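Local coordinates for protein neuraminidase (Influenza A virus, PDB 4K3Y) that is a neuraminidase-like surface glycoprotein of a bat influenza virus, with the beta-propeller fold of viral sialidases and a function that remains uncertain, at residues Ala6-Val10 / His106-Gln110; Tyr126-Asp132 / Asn178-Ala182; Gly154-Ile160 / His171-Val177. The contacts are given in a common frame with arbitrary orientation. Residues are numbered along the deposited sequence.

Contact 1. Residues Ala6-Val10 / His106-Gln110; sequences ATPLV and HDGFQ. With NAG (2-acetamido-2-deoxy-beta-D-glucopyranose), chain H.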
ATOM      1  N   ALA C   6     -13.509   1.779  17.318  1.00114.12           N
ATOM      2  CA  ALA C   6     -13.423   0.496  18.087  1.00115.57           C
ATOM      3  C   ALA C   6     -14.839   0.114  18.577  1.00109.42           C
ATOM      4  O   ALA C   6     -14.974  -0.180  19.819  1.00113.38           O
ATOM      5  CB  ALA C   6     -12.428   0.657  19.360  1.00101.77           C
ATOM      6  N   THR C   7     -15.849   0.138  17.688  1.00 97.87           N
ATOM      7  CA  THR C   7     -17.243  -0.039  18.108  1.00 99.35           C
ATOM      8  C   THR C   7     -18.046  -0.924  17.145  1.00 92.05           C
ATOM      9  O   THR C   7     -17.769  -0.937  15.937  1.00 87.63           O
ATOM     10  CB  THR C   7     -17.932   1.342  18.325  1.00 93.97           C
ATOM     11  OG1 THR C   7     -18.121   1.561  19.728  1.00 93.63           O
ATOM     12  CG2 THR C   7     -19.296   1.444  17.597  1.00 84.75           C
ATOM     13  N   PRO C   8     -19.032  -1.678  17.678  1.00 86.98           N
ATOM     14  CA  PRO C   8     -19.853  -2.550  16.828  1.00 87.80           C
ATOM     15  C   PRO C   8     -20.560  -1.797  15.695  1.00 87.49           C
ATOM     16  O   PRO C   8     -21.091  -0.693  15.896  1.00 83.25           O
ATOM     17  CB  PRO C   8     -20.884  -3.127  17.806  1.00 75.90           C
ATOM     18  CG  PRO C   8     -20.227  -3.070  19.120  1.00 74.51           C
ATOM     19  CD  PRO C   8     -19.411  -1.795  19.097  1.00 78.71           C
ATOM     20  N   LEU C   9     -20.474  -2.365  14.516  1.00 87.77           N
ATOM     21  CA  LEU C   9     -21.216  -1.833  13.381  1.00 80.45           C
ATOM     22  C   LEU C   9     -22.725  -1.896  13.622  1.00 87.76           C
ATOM     23  O   LEU C   9     -23.283  -2.949  13.976  1.00 84.68           O
ATOM     24  CB  LEU C   9     -20.852  -2.587  12.095  1.00 77.36           C
ATOM     25  CG  LEU C   9     -21.380  -2.007  10.771  1.00 70.74           C
ATOM     26  CD1 LEU C   9     -20.312  -2.055   9.701  1.00 63.55           C
ATOM     27  CD2 LEU C   9     -22.635  -2.733  10.293  1.00 58.99           C
ATOM     28  N   VAL C  10     -23.376  -0.752  13.429  1.00 89.59           N
ATOM     29  CA  VAL C  10     -24.817  -0.656  13.606  1.00 91.37           C
ATOM     30  C   VAL C  10     -25.471   0.076  12.429  1.00 84.55           C
ATOM     31  O   VAL C  10     -25.083   1.191  12.060  1.00 70.38           O
ATOM     32  CB  VAL C  10     -25.186  -0.020  14.970  1.00 82.42           C
ATOM     33  CG1 VAL C  10     -24.320   1.197  15.238  1.00 90.37           C
ATOM     34  CG2 VAL C  10     -26.668   0.326  15.021  1.00 79.19           C
ATOM     35  N   HIS C 106     -18.836  -7.737   8.051  1.00 58.80           N
ATOM     36  CA  HIS C 106     -17.951  -7.052   9.021  1.00 62.92           C
ATOM     37  C   HIS C 106     -18.748  -6.484  10.201  1.00 65.09           C
ATOM     38  O   HIS C 106     -19.743  -5.787   9.999  1.00 66.61           O
ATOM     39  CB  HIS C 106     -17.156  -5.956   8.320  1.00 63.69           C
ATOM     40  CG  HIS C 106     -16.067  -5.355   9.164  1.00 69.24           C
ATOM     41  ND1 HIS C 106     -16.327  -4.531  10.226  1.00 71.74           N
ATOM     42  CD2 HIS C 106     -14.723  -5.457   9.059  1.00 65.19           C
ATOM     43  CE1 HIS C 106     -15.171  -4.152  10.772  1.00 71.90           C
ATOM     44  NE2 HIS C 106     -14.193  -4.703  10.085  1.00 64.47           N
ATOM     45  N   ASP C 107     -18.298  -6.750  11.428  1.00 61.86           N
ATOM     46  CA  ASP C 107     -19.111  -6.434  12.616  1.00 62.79           C
ATOM     47  C   ASP C 107     -18.681  -5.149  13.316  1.00 70.77           C
ATOM     48  O   ASP C 107     -19.276  -4.763  14.316  1.00 74.24           O
ATOM     49  CB  ASP C 107     -19.104  -7.590  13.632  1.00 53.45           C
ATOM     50  CG  ASP C 107     -17.700  -7.949  14.103  1.00 66.20           C
ATOM     51  OD1 ASP C 107     -16.738  -7.186  13.812  1.00 55.39           O
ATOM     52  OD2 ASP C 107     -17.565  -8.999  14.781  1.00 79.96           O
ATOM     53  N   GLY C 108     -17.647  -4.495  12.794  1.00 68.99           N
ATOM     54  CA  GLY C 108     -17.119  -3.292  13.413  1.00 75.12           C
ATOM     55  C   GLY C 108     -15.715  -3.540  13.928  1.00 72.07           C
ATOM     56  O   GLY C 108     -14.887  -2.622  14.016  1.00 56.63           O
ATOM     57  N   PHE C 109     -15.449  -4.803  14.250  1.00 65.65           N
ATOM     58  CA  PHE C 109     -14.135  -5.227  14.724  1.00 61.51           C
ATOM     59  C   PHE C 109     -13.343  -5.882  13.603  1.00 68.74           C
ATOM     60  O   PHE C 109     -12.314  -5.357  13.175  1.00 67.66           O
ATOM     61  CB  PHE C 109     -14.288  -6.173  15.918  1.00 54.60           C
ATOM     62  CG  PHE C 109     -15.281  -5.686  16.928  1.00 76.45           C
ATOM     63  CD1 PHE C 109     -15.065  -4.485  17.604  1.00 85.45           C
ATOM     64  CD2 PHE C 109     -16.442  -6.405  17.187  1.00 76.14           C
ATOM     65  CE1 PHE C 109     -15.987  -4.014  18.527  1.00 81.60           C
ATOM     66  CE2 PHE C 109     -17.368  -5.944  18.102  1.00 74.42           C
ATOM     67  CZ  PHE C 109     -17.140  -4.744  18.777  1.00 78.12           C
ATOM     68  N   GLN C 110     -13.832  -7.015  13.110  1.00 76.04           N
ATOM     69  CA  GLN C 110     -13.133  -7.703  12.033  1.00 76.05           C
ATOM     70  C   GLN C 110     -14.030  -8.234  10.899  1.00 73.18           C
ATOM     71  O   GLN C 110     -15.266  -8.337  11.036  1.00 68.65           O
ATOM     72  CB  GLN C 110     -12.291  -8.840  12.611  1.00 79.18           C
ATOM     73  CG  GLN C 110     -10.809  -8.684  12.356  1.00 85.54           C
ATOM     74  CD  GLN C 110     -10.114  -7.916  13.441  1.00 87.62           C
ATOM     75  OE1 GLN C 110     -10.592  -7.851  14.571  1.00 82.90           O
ATOM     76  NE2 GLN C 110      -8.980  -7.321  13.106  1.00 95.07           N
TER
HETATM   77  C1  NAG H   2     -14.736  -6.158  23.997  1.00140.13           C
HETATM   78  C2  NAG H   2     -14.672  -4.665  24.318  1.00135.49           C
HETATM   79  C3  NAG H   2     -13.913  -4.439  25.621  1.00132.95           C
HETATM   80  C4  NAG H   2     -14.391  -5.377  26.728  1.00135.58           C
HETATM   81  C5  NAG H   2     -14.490  -6.820  26.239  1.00135.24           C
HETATM   82  C6  NAG H   2     -15.057  -7.758  27.305  1.00123.26           C
HETATM   83  C7  NAG H   2     -14.789  -3.047  22.494  1.00114.11           C
HETATM   84  C8  NAG H   2     -14.024  -2.150  21.562  1.00105.44           C
HETATM   85  N2  NAG H   2     -14.076  -3.916  23.218  1.00124.89           N
HETATM   86  O3  NAG H   2     -14.111  -3.107  26.035  1.00129.34           O
HETATM   87  O4  NAG H   2     -13.497  -5.297  27.817  1.00135.98           O
HETATM   88  O5  NAG H   2     -15.299  -6.871  25.082  1.00142.70           O
HETATM   89  O6  NAG H   2     -16.268  -7.261  27.831  1.00114.14           O
HETATM   90  O7  NAG H   2     -16.018  -2.963  22.567  1.00111.96           O
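Phe109 and Leu9 do most of the work here, with Pro8 between them. The Phe109 ring swings over to the N-terminal arm, where its CZ lies 3.5 Å from Pro8 CG; the Ala6 carbonyl sits at the edge of the same ring, with Ala6 O 4.2 Å from Phe109 CE1. Leu9 supplies the hydrogen bond between the segments, Leu9 N to Asp107 O at 2.7 Å and nearly straight, while its CD1 lies 3.8 Å from His106 O. Between these two points Gly108 lets the two segments close up: its CA is 3.5 Å from Thr7 O, and a side chain there would run into that oxygen and into Leu9 N. Within the loop, Asp107 OD1 accepts from Phe109 N (2.7 Å) and Gln110 N (3.0 Å), while Asp107 OD2 is hydrogen-bonded to Tyr126 OH. The arrangement is an Asx turn in the link between the first two strands of a neuraminidase propeller blade, with the extended arm preceding the first strand of the chain laid across it.

Contact 2. Residues Tyr126-Asp132 / Asn178-Ala182; sequences YGGIITD and NGTSA. With NAG (2-acetamido-2-deoxy-beta-D-glucopyranose), chain B.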
ATOM      1  N   TYR C 126     -12.081 -15.189  10.987  1.00 72.02           N
ATOM      2  CA  TYR C 126     -12.338 -13.915  11.647  1.00 70.36           C
ATOM      3  C   TYR C 126     -11.002 -13.193  11.798  1.00 75.28           C
ATOM      4  O   TYR C 126     -10.098 -13.697  12.468  1.00 79.79           O
ATOM      5  CB  TYR C 126     -12.957 -14.178  13.002  1.00 68.02           C
ATOM      6  CG  TYR C 126     -13.520 -12.950  13.650  1.00 67.47           C
ATOM      7  CD1 TYR C 126     -14.732 -12.423  13.231  1.00 50.51           C
ATOM      8  CD2 TYR C 126     -12.844 -12.314  14.690  1.00 67.44           C
ATOM      9  CE1 TYR C 126     -15.268 -11.298  13.830  1.00 65.25           C
ATOM     10  CE2 TYR C 126     -13.368 -11.182  15.298  1.00 71.18           C
ATOM     11  CZ  TYR C 126     -14.582 -10.672  14.864  1.00 78.64           C
ATOM     12  OH  TYR C 126     -15.115  -9.542  15.455  1.00 75.11           O
ATOM     13  N   GLY C 127     -10.872 -12.012  11.196  1.00 80.45           N
ATOM     14  CA  GLY C 127      -9.547 -11.513  10.860  1.00 41.36           C
ATOM     15  C   GLY C 127      -9.065 -12.501   9.821  1.00 96.11           C
ATOM     16  O   GLY C 127      -9.834 -12.881   8.913  1.00103.43           O
ATOM     17  N   GLY C 128      -7.825 -12.958   9.940  1.00 85.17           N
ATOM     18  CA  GLY C 128      -7.389 -14.054   9.090  1.00 82.35           C
ATOM     19  C   GLY C 128      -7.390 -15.370   9.835  1.00 78.09           C
ATOM     20  O   GLY C 128      -6.840 -16.357   9.348  1.00 75.44           O
ATOM     21  N   ILE C 129      -8.017 -15.371  11.010  1.00 77.41           N
ATOM     22  CA  ILE C 129      -7.959 -16.493  11.943  1.00 70.44           C
ATOM     23  C   ILE C 129      -9.145 -17.443  11.777  1.00 75.35           C
ATOM     24  O   ILE C 129     -10.304 -17.014  11.823  1.00 82.70           O
ATOM     25  CB  ILE C 129      -7.984 -15.984  13.401  1.00 70.50           C
ATOM     26  CG1 ILE C 129      -6.930 -14.897  13.626  1.00 77.03           C
ATOM     27  CG2 ILE C 129      -7.817 -17.135  14.384  1.00 65.86           C
ATOM     28  CD1 ILE C 129      -5.523 -15.365  13.434  1.00 72.66           C
ATOM     29  N   ILE C 130      -8.855 -18.731  11.603  1.00 60.51           N
ATOM     30  CA  ILE C 130      -9.905 -19.748  11.569  1.00 73.42           C
ATOM     31  C   ILE C 130     -10.558 -19.830  12.943  1.00 66.97           C
ATOM     32  O   ILE C 130      -9.878 -20.028  13.949  1.00 69.57           O
ATOM     33  CB  ILE C 130      -9.354 -21.118  11.154  1.00 78.98           C
ATOM     34  CG1 ILE C 130      -8.924 -21.074   9.694  1.00 80.40           C
ATOM     35  CG2 ILE C 130     -10.404 -22.205  11.339  1.00 78.45           C
ATOM     36  CD1 ILE C 130      -8.048 -22.218   9.325  1.00 93.47           C
ATOM     37  N   THR C 131     -11.872 -19.656  12.991  1.00 51.68           N
ATOM     38  CA  THR C 131     -12.537 -19.528  14.280  1.00 56.56           C
ATOM     39  C   THR C 131     -13.629 -20.574  14.450  1.00 73.62           C
ATOM     40  O   THR C 131     -14.078 -20.840  15.573  1.00 76.96           O
ATOM     41  CB  THR C 131     -13.102 -18.108  14.493  1.00 58.83           C
ATOM     42  OG1 THR C 131     -13.884 -17.729  13.351  1.00 76.60           O
ATOM     43  CG2 THR C 131     -11.967 -17.108  14.679  1.00 48.63           C
ATOM     44  N   ASP C 132     -14.044 -21.169  13.334  1.00 66.24           N
ATOM     45  CA  ASP C 132     -15.025 -22.235  13.373  1.00 74.82           C
ATOM     46  C   ASP C 132     -15.021 -23.019  12.072  1.00 79.12           C
ATOM     47  O   ASP C 132     -14.386 -22.627  11.095  1.00 73.09           O
ATOM     48  CB  ASP C 132     -16.427 -21.670  13.642  1.00 85.12           C
ATOM     49  CG  ASP C 132     -17.201 -22.481  14.677  1.00 94.48           C
ATOM     50  OD1 ASP C 132     -16.891 -23.684  14.884  1.00 89.71           O
ATOM     51  OD2 ASP C 132     -18.126 -21.900  15.287  1.00100.79           O
ATOM     52  N   ASN C 178     -18.115 -12.768  16.765  1.00 73.36           N
ATOM     53  CA  ASN C 178     -16.653 -12.720  16.666  1.00 82.95           C
ATOM     54  C   ASN C 178     -16.022 -13.919  15.958  1.00 74.30           C
ATOM     55  O   ASN C 178     -14.945 -14.377  16.338  1.00 73.62           O
ATOM     56  CB  ASN C 178     -16.011 -12.584  18.054  1.00 88.51           C
ATOM     57  CG  ASN C 178     -16.315 -11.255  18.725  1.00 92.59           C
ATOM     58  OD1 ASN C 178     -17.075 -10.424  18.203  1.00 90.61           O
ATOM     59  ND2 ASN C 178     -15.727 -11.057  19.912  1.00 98.34           N
ATOM     60  N   GLY C 179     -16.699 -14.445  14.947  1.00 74.52           N
ATOM     61  CA  GLY C 179     -16.151 -15.551  14.191  1.00 72.84           C
ATOM     62  C   GLY C 179     -16.542 -16.931  14.682  1.00 71.78           C
ATOM     63  O   GLY C 179     -16.160 -17.932  14.070  1.00 73.49           O
ATOM     64  N   THR C 180     -17.292 -17.010  15.778  1.00 67.97           N
ATOM     65  CA  THR C 180     -17.765 -18.320  16.225  1.00 75.48           C
ATOM     66  C   THR C 180     -19.279 -18.450  16.138  1.00 76.53           C
ATOM     67  O   THR C 180     -20.015 -17.457  16.228  1.00 69.75           O
ATOM     68  CB  THR C 180     -17.269 -18.706  17.634  1.00 76.29           C
ATOM     69  OG1 THR C 180     -18.011 -17.979  18.620  1.00 90.78           O
ATOM     70  CG2 THR C 180     -15.759 -18.438  17.775  1.00 74.11           C
ATOM     71  N   SER C 181     -19.724 -19.689  15.936  1.00 77.73           N
ATOM     72  CA  SER C 181     -21.136 -20.006  15.769  1.00 76.94           C
ATOM     73  C   SER C 181     -21.857 -19.858  17.096  1.00 80.94           C
ATOM     74  O   SER C 181     -21.548 -20.555  18.054  1.00 73.33           O
ATOM     75  CB  SER C 181     -21.291 -21.434  15.245  1.00 74.87           C
ATOM     76  OG  SER C 181     -22.654 -21.811  15.164  1.00 87.18           O
ATOM     77  N   ALA C 182     -22.812 -18.939  17.160  1.00 87.43           N
ATOM     78  CA  ALA C 182     -23.557 -18.731  18.393  1.00 85.40           C
ATOM     79  C   ALA C 182     -24.925 -19.388  18.306  1.00 87.12           C
ATOM     80  O   ALA C 182     -25.915 -18.835  18.793  1.00 93.68           O
ATOM     81  CB  ALA C 182     -23.698 -17.250  18.682  1.00 79.05           C
TER
HETATM   82  C1  NAG B   1     -15.924  -9.718  20.414  1.00103.04           C
HETATM   83  C2  NAG B   1     -16.286  -9.890  21.889  1.00101.60           C
HETATM   84  C3  NAG B   1     -16.414  -8.531  22.565  1.00104.05           C
HETATM   85  C4  NAG B   1     -15.192  -7.665  22.288  1.00114.07           C
HETATM   86  C5  NAG B   1     -14.847  -7.617  20.802  1.00100.32           C
HETATM   87  C6  NAG B   1     -13.508  -6.921  20.562  1.00 87.10           C
HETATM   88  C7  NAG B   1     -17.618 -11.830  22.579  1.00 95.68           C
HETATM   89  C8  NAG B   1     -18.980 -12.228  23.080  1.00 78.36           C
HETATM   90  N2  NAG B   1     -17.537 -10.618  22.030  1.00 94.33           N
HETATM   91  O3  NAG B   1     -16.592  -8.694  23.957  1.00 99.29           O
HETATM   92  O4  NAG B   1     -15.451  -6.360  22.764  1.00135.38           O
HETATM   93  O5  NAG B   1     -14.763  -8.923  20.271  1.00102.64           O
HETATM   94  O6  NAG B   1     -12.452  -7.759  20.985  1.00 82.46           O
HETATM   95  O7  NAG B   1     -16.650 -12.596  22.675  1.00101.46           O
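Tyr126 lays one face of its ring over the Asn178-Gly179 peptide: Gly179 N is 3.3 Å from Tyr126 CD1 and Asn178 O is 3.4 Å from Tyr126 CG. This is a seam between neighbouring blades of the six-bladed propeller, where the fourth strands of two blades run side by side. Strand segments 129-132 and 180-182 have axes 6.3 Å apart at 24°, and polar side chains of strand 129-132 bond to the backbone of 179-181. Thr131 OG1 donates to Gly179 O at a very short 2.4 Å. Gly179 is hemmed in, since a CB would hit Tyr126 CB and Thr131 OG1. A type II' turn from Tyr126 to Ile129 leads into strand 129-132, whose blade also meets the second subunit: Tyr126 packs on Arg329 and Ile129 on Tyr326 of that neighbouring chain. The Tyr126 hydroxyl is hydrogen-bonded to Asp107. Asn178 carries an N-linked glycan, its ND2 1.4 Å from C1 of the first NAG. Further along, Asp132 OD2 accepts a hydrogen bond from Ser181 N at 2.8 Å.

Contact 3. Residues Gly154-Ile160 / His171-Val177; sequences GTCYTII and HRLYRLV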
ATOM      1  N   GLY C 154     -22.628  -6.332  16.721  1.00 76.46           N
ATOM      2  CA  GLY C 154     -21.814  -7.438  17.202  1.00 75.42           C
ATOM      3  C   GLY C 154     -22.102  -8.833  16.656  1.00 77.35           C
ATOM      4  O   GLY C 154     -21.171  -9.639  16.495  1.00 86.71           O
ATOM      5  N   THR C 155     -23.372  -9.146  16.392  1.00 68.62           N
ATOM      6  CA  THR C 155     -23.698 -10.472  15.855  1.00 79.70           C
ATOM      7  C   THR C 155     -23.838 -10.472  14.322  1.00 83.10           C
ATOM      8  O   THR C 155     -24.315  -9.499  13.725  1.00 86.48           O
ATOM      9  CB  THR C 155     -24.943 -11.118  16.531  1.00 90.36           C
ATOM     10  OG1 THR C 155     -26.142 -10.541  16.004  1.00 98.54           O
ATOM     11  CG2 THR C 155     -24.899 -10.937  18.052  1.00 81.75           C
ATOM     12  N   CYS C 156     -23.398 -11.559  13.694  1.00 75.73           N
ATOM     13  CA  CYS C 156     -23.492 -11.698  12.243  1.00 72.26           C
ATOM     14  C   CYS C 156     -24.361 -12.880  11.866  1.00 70.83           C
ATOM     15  O   CYS C 156     -24.271 -13.948  12.472  1.00 83.09           O
ATOM     16  CB  CYS C 156     -22.111 -11.871  11.620  1.00 72.97           C
ATOM     17  SG  CYS C 156     -21.015 -10.465  11.877  1.00 95.01           S
ATOM     18  N   TYR C 157     -25.199 -12.693  10.855  1.00 72.18           N
ATOM     19  CA  TYR C 157     -26.086 -13.768  10.396  1.00 63.93           C
ATOM     20  C   TYR C 157     -25.797 -14.188   8.940  1.00 62.22           C
ATOM     21  O   TYR C 157     -25.447 -13.362   8.090  1.00 60.20           O
ATOM     22  CB  TYR C 157     -27.555 -13.373  10.593  1.00 47.07           C
ATOM     23  CG  TYR C 157     -27.867 -12.856  11.987  1.00 67.37           C
ATOM     24  CD1 TYR C 157     -27.733 -11.501  12.303  1.00 69.30           C
ATOM     25  CD2 TYR C 157     -28.296 -13.721  12.991  1.00 69.37           C
ATOM     26  CE1 TYR C 157     -28.021 -11.025  13.577  1.00 67.27           C
ATOM     27  CE2 TYR C 157     -28.588 -13.253  14.266  1.00 78.05           C
ATOM     28  CZ  TYR C 157     -28.450 -11.908  14.554  1.00 84.21           C
ATOM     29  OH  TYR C 157     -28.740 -11.454  15.821  1.00 91.95           O
ATOM     30  N   THR C 158     -25.902 -15.483   8.669  1.00 62.01           N
ATOM     31  CA  THR C 158     -25.690 -15.998   7.324  1.00 58.92           C
ATOM     32  C   THR C 158     -26.536 -17.247   7.128  1.00 62.91           C
ATOM     33  O   THR C 158     -26.976 -17.861   8.107  1.00 63.72           O
ATOM     34  CB  THR C 158     -24.202 -16.314   7.048  1.00 72.00           C
ATOM     35  OG1 THR C 158     -24.036 -16.712   5.679  1.00 82.82           O
ATOM     36  CG2 THR C 158     -23.695 -17.423   7.967  1.00 58.58           C
ATOM     37  N   ILE C 159     -26.776 -17.610   5.867  1.00 63.74           N
ATOM     38  CA  ILE C 159     -27.565 -18.796   5.549  1.00 56.04           C
ATOM     39  C   ILE C 159     -26.726 -19.783   4.741  1.00 53.94           C
ATOM     40  O   ILE C 159     -26.020 -19.383   3.823  1.00 67.22           O
ATOM     41  CB  ILE C 159     -28.857 -18.413   4.806  1.00 50.57           C
ATOM     42  CG1 ILE C 159     -29.671 -17.440   5.664  1.00 65.24           C
ATOM     43  CG2 ILE C 159     -29.681 -19.663   4.485  1.00 47.85           C
ATOM     44  CD1 ILE C 159     -30.687 -16.595   4.910  1.00 64.17           C
ATOM     45  N   ILE C 160     -26.786 -21.064   5.101  1.00 56.28           N
ATOM     46  CA  ILE C 160     -26.004 -22.094   4.411  1.00 51.29           C
ATOM     47  C   ILE C 160     -26.884 -23.221   3.887  1.00 56.59           C
ATOM     48  O   ILE C 160     -27.805 -23.674   4.566  1.00 66.25           O
ATOM     49  CB  ILE C 160     -24.902 -22.666   5.317  1.00 55.35           C
ATOM     50  CG1 ILE C 160     -23.946 -21.541   5.730  1.00 45.18           C
ATOM     51  CG2 ILE C 160     -24.140 -23.805   4.626  1.00 46.29           C
ATOM     52  CD1 ILE C 160     -22.774 -22.013   6.537  1.00 65.67           C
ATOM     53  N   HIS C 171     -31.768 -25.913   4.414  1.00 77.06           N
ATOM     54  CA  HIS C 171     -31.157 -24.602   4.653  1.00 69.85           C
ATOM     55  C   HIS C 171     -31.159 -24.233   6.135  1.00 70.41           C
ATOM     56  O   HIS C 171     -32.093 -24.555   6.871  1.00 73.15           O
ATOM     57  CB  HIS C 171     -31.851 -23.531   3.801  1.00 55.13           C
ATOM     58  CG  HIS C 171     -32.009 -23.935   2.368  1.00 67.33           C
ATOM     59  ND1 HIS C 171     -31.010 -23.774   1.433  1.00 68.15           N
ATOM     60  CD2 HIS C 171     -33.029 -24.552   1.725  1.00 67.33           C
ATOM     61  CE1 HIS C 171     -31.418 -24.246   0.269  1.00 63.06           C
ATOM     62  NE2 HIS C 171     -32.640 -24.726   0.420  1.00 67.40           N
ATOM     63  N   ARG C 172     -30.096 -23.572   6.571  1.00 70.85           N
ATOM     64  CA  ARG C 172     -29.939 -23.234   7.978  1.00 61.04           C
ATOM     65  C   ARG C 172     -29.576 -21.778   8.216  1.00 64.28           C
ATOM     66  O   ARG C 172     -28.772 -21.189   7.487  1.00 63.89           O
ATOM     67  CB  ARG C 172     -28.887 -24.135   8.616  1.00 58.69           C
ATOM     68  CG  ARG C 172     -29.373 -25.552   8.851  1.00 55.55           C
ATOM     69  CD  ARG C 172     -28.285 -26.380   9.481  1.00 60.31           C
ATOM     70  NE  ARG C 172     -28.765 -27.698   9.879  1.00 73.93           N
ATOM     71  CZ  ARG C 172     -28.037 -28.569  10.573  1.00 79.51           C
ATOM     72  NH1 ARG C 172     -26.800 -28.245  10.945  1.00 77.47           N
ATOM     73  NH2 ARG C 172     -28.545 -29.759  10.901  1.00 60.01           N
ATOM     74  N   LEU C 173     -30.182 -21.210   9.251  1.00 73.23           N
ATOM     75  CA  LEU C 173     -29.866 -19.861   9.697  1.00 75.25           C
ATOM     76  C   LEU C 173     -28.749 -19.893  10.751  1.00 71.39           C
ATOM     77  O   LEU C 173     -28.905 -20.491  11.808  1.00 71.60           O
ATOM     78  CB  LEU C 173     -31.117 -19.212  10.283  1.00 73.62           C
ATOM     79  CG  LEU C 173     -31.454 -17.828   9.747  1.00 84.08           C
ATOM     80  CD1 LEU C 173     -32.550 -17.192  10.590  1.00 83.60           C
ATOM     81  CD2 LEU C 173     -30.207 -16.945   9.707  1.00 81.78           C
ATOM     82  N   TYR C 174     -27.618 -19.259  10.459  1.00 71.73           N
ATOM     83  CA  TYR C 174     -26.511 -19.226  11.414  1.00 71.19           C
ATOM     84  C   TYR C 174     -26.319 -17.843  12.040  1.00 72.75           C
ATOM     85  O   TYR C 174     -26.337 -16.821  11.346  1.00 65.96           O
ATOM     86  CB  TYR C 174     -25.202 -19.702  10.770  1.00 60.20           C
ATOM     87  CG  TYR C 174     -25.114 -21.204  10.594  1.00 70.76           C
ATOM     88  CD1 TYR C 174     -25.694 -21.828   9.493  1.00 83.52           C
ATOM     89  CD2 TYR C 174     -24.451 -21.998  11.525  1.00 62.08           C
ATOM     90  CE1 TYR C 174     -25.626 -23.194   9.323  1.00 86.52           C
ATOM     91  CE2 TYR C 174     -24.380 -23.373  11.363  1.00 67.98           C
ATOM     92  CZ  TYR C 174     -24.972 -23.963  10.255  1.00 86.58           C
ATOM     93  OH  TYR C 174     -24.920 -25.324  10.061  1.00 94.92           O
ATOM     94  N   ARG C 175     -26.143 -17.822  13.359  1.00 66.77           N
ATOM     95  CA  ARG C 175     -25.790 -16.597  14.060  1.00 64.35           C
ATOM     96  C   ARG C 175     -24.332 -16.714  14.496  1.00 72.15           C
ATOM     97  O   ARG C 175     -23.907 -17.772  14.965  1.00 82.51           O
ATOM     98  CB  ARG C 175     -26.720 -16.371  15.256  1.00 73.83           C
ATOM     99  CG  ARG C 175     -26.015 -15.975  16.563  1.00 87.34           C
ATOM    100  CD  ARG C 175     -26.971 -15.583  17.698  1.00 80.98           C
ATOM    101  NE  ARG C 175     -28.072 -16.527  17.888  1.00 87.25           N
ATOM    102  CZ  ARG C 175     -29.357 -16.173  17.885  1.00 90.62           C
ATOM    103  NH1 ARG C 175     -29.691 -14.897  17.706  1.00 95.50           N
ATOM    104  NH2 ARG C 175     -30.305 -17.086  18.060  1.00 79.85           N
ATOM    105  N   LEU C 176     -23.564 -15.642  14.323  1.00 66.31           N
ATOM    106  CA  LEU C 176     -22.137 -15.684  14.635  1.00 72.89           C
ATOM    107  C   LEU C 176     -21.667 -14.499  15.450  1.00 80.56           C
ATOM    108  O   LEU C 176     -21.982 -13.342  15.145  1.00 80.57           O
ATOM    109  CB  LEU C 176     -21.305 -15.750  13.358  1.00 70.13           C
ATOM    110  CG  LEU C 176     -21.488 -16.985  12.481  1.00 70.83           C
ATOM    111  CD1 LEU C 176     -21.350 -16.562  11.042  1.00 72.09           C
ATOM    112  CD2 LEU C 176     -20.460 -18.055  12.816  1.00 71.36           C
ATOM    113  N   VAL C 177     -20.892 -14.796  16.483  1.00 79.42           N
ATOM    114  CA  VAL C 177     -20.281 -13.749  17.273  1.00 74.40           C
ATOM    115  C   VAL C 177     -18.764 -13.859  17.172  1.00 68.96           C
ATOM    116  O   VAL C 177     -18.200 -14.925  17.426  1.00 65.22           O
ATOM    117  CB  VAL C 177     -20.752 -13.820  18.722  1.00 75.86           C
ATOM    118  CG1 VAL C 177     -19.628 -13.438  19.651  1.00 84.35           C
ATOM    119  CG2 VAL C 177     -21.952 -12.910  18.922  1.00 77.00           C
TER
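Start at Gly154, whose positive phi turns the chain into the strand. At Thr155 the methyl CG2 meets Val177 CG2 at 3.7 Å, and OG1 is hydrogen-bonded to Tyr157 OH two residues on. Cys156 opens the regular ladder, with Cys156 N to Leu176 O at 2.7 Å and Leu176 N to Cys156 O at 2.6 Å; its sulfur forms the disulfide to Cys151, on the first strand of the same blade. Tyr157 faces Arg175 in a non-hydrogen-bonded pair, ring atom CE2 3.8 Å from Arg175 CB, while the guanidinium reaches on to Gln226 and to a cation-pi contact with Phe228. Thr158 pairs with Tyr174 through two hydrogen bonds (3.0 Å from Thr158 N to Tyr174 O, 2.8 Å from Tyr174 N to Thr158 O), and its hydroxyl turns to Gln145. Ile159 CG1 packs on Leu173 CD2 at 4.1 Å. Ile160 closes the walk with a third bonded pair, to Arg172, and its CB lies 4.1 Å from Tyr174 CE1. The hydrogen bonds across this antiparallel hairpin are all backbone ones, with side-chain packing added on both faces, and several of the same side chains also reach neighbouring blades: Tyr157, Ile159 and Leu173 strand 221-224, Ile160 and Tyr174 Ile134.

Contact 3 is the buried member, two middle strands within one blade joined by a regular backbone ladder. Contacts 1 and 2 lie farther out, partly buried, and join parts that share no sheet: contact 1 by one backbone hydrogen bond, contact 2 by two bonds that each use a side chain, both with a glycine packed too tightly for a CB. Strand 180-187 of contact 2 follows 170-177 of contact 3 in the same blade, and Ala182 N reaches Arg175 O at 2.7 Å. Contact 1 uses the blade of 126-132 at its 106-110 turn, meeting contact 2 where Asp107 OD2 and Tyr126 OH stand 2.6 Å apart. The Asn178 glycan also spans them: its second NAG comes close to the Phe109 ring.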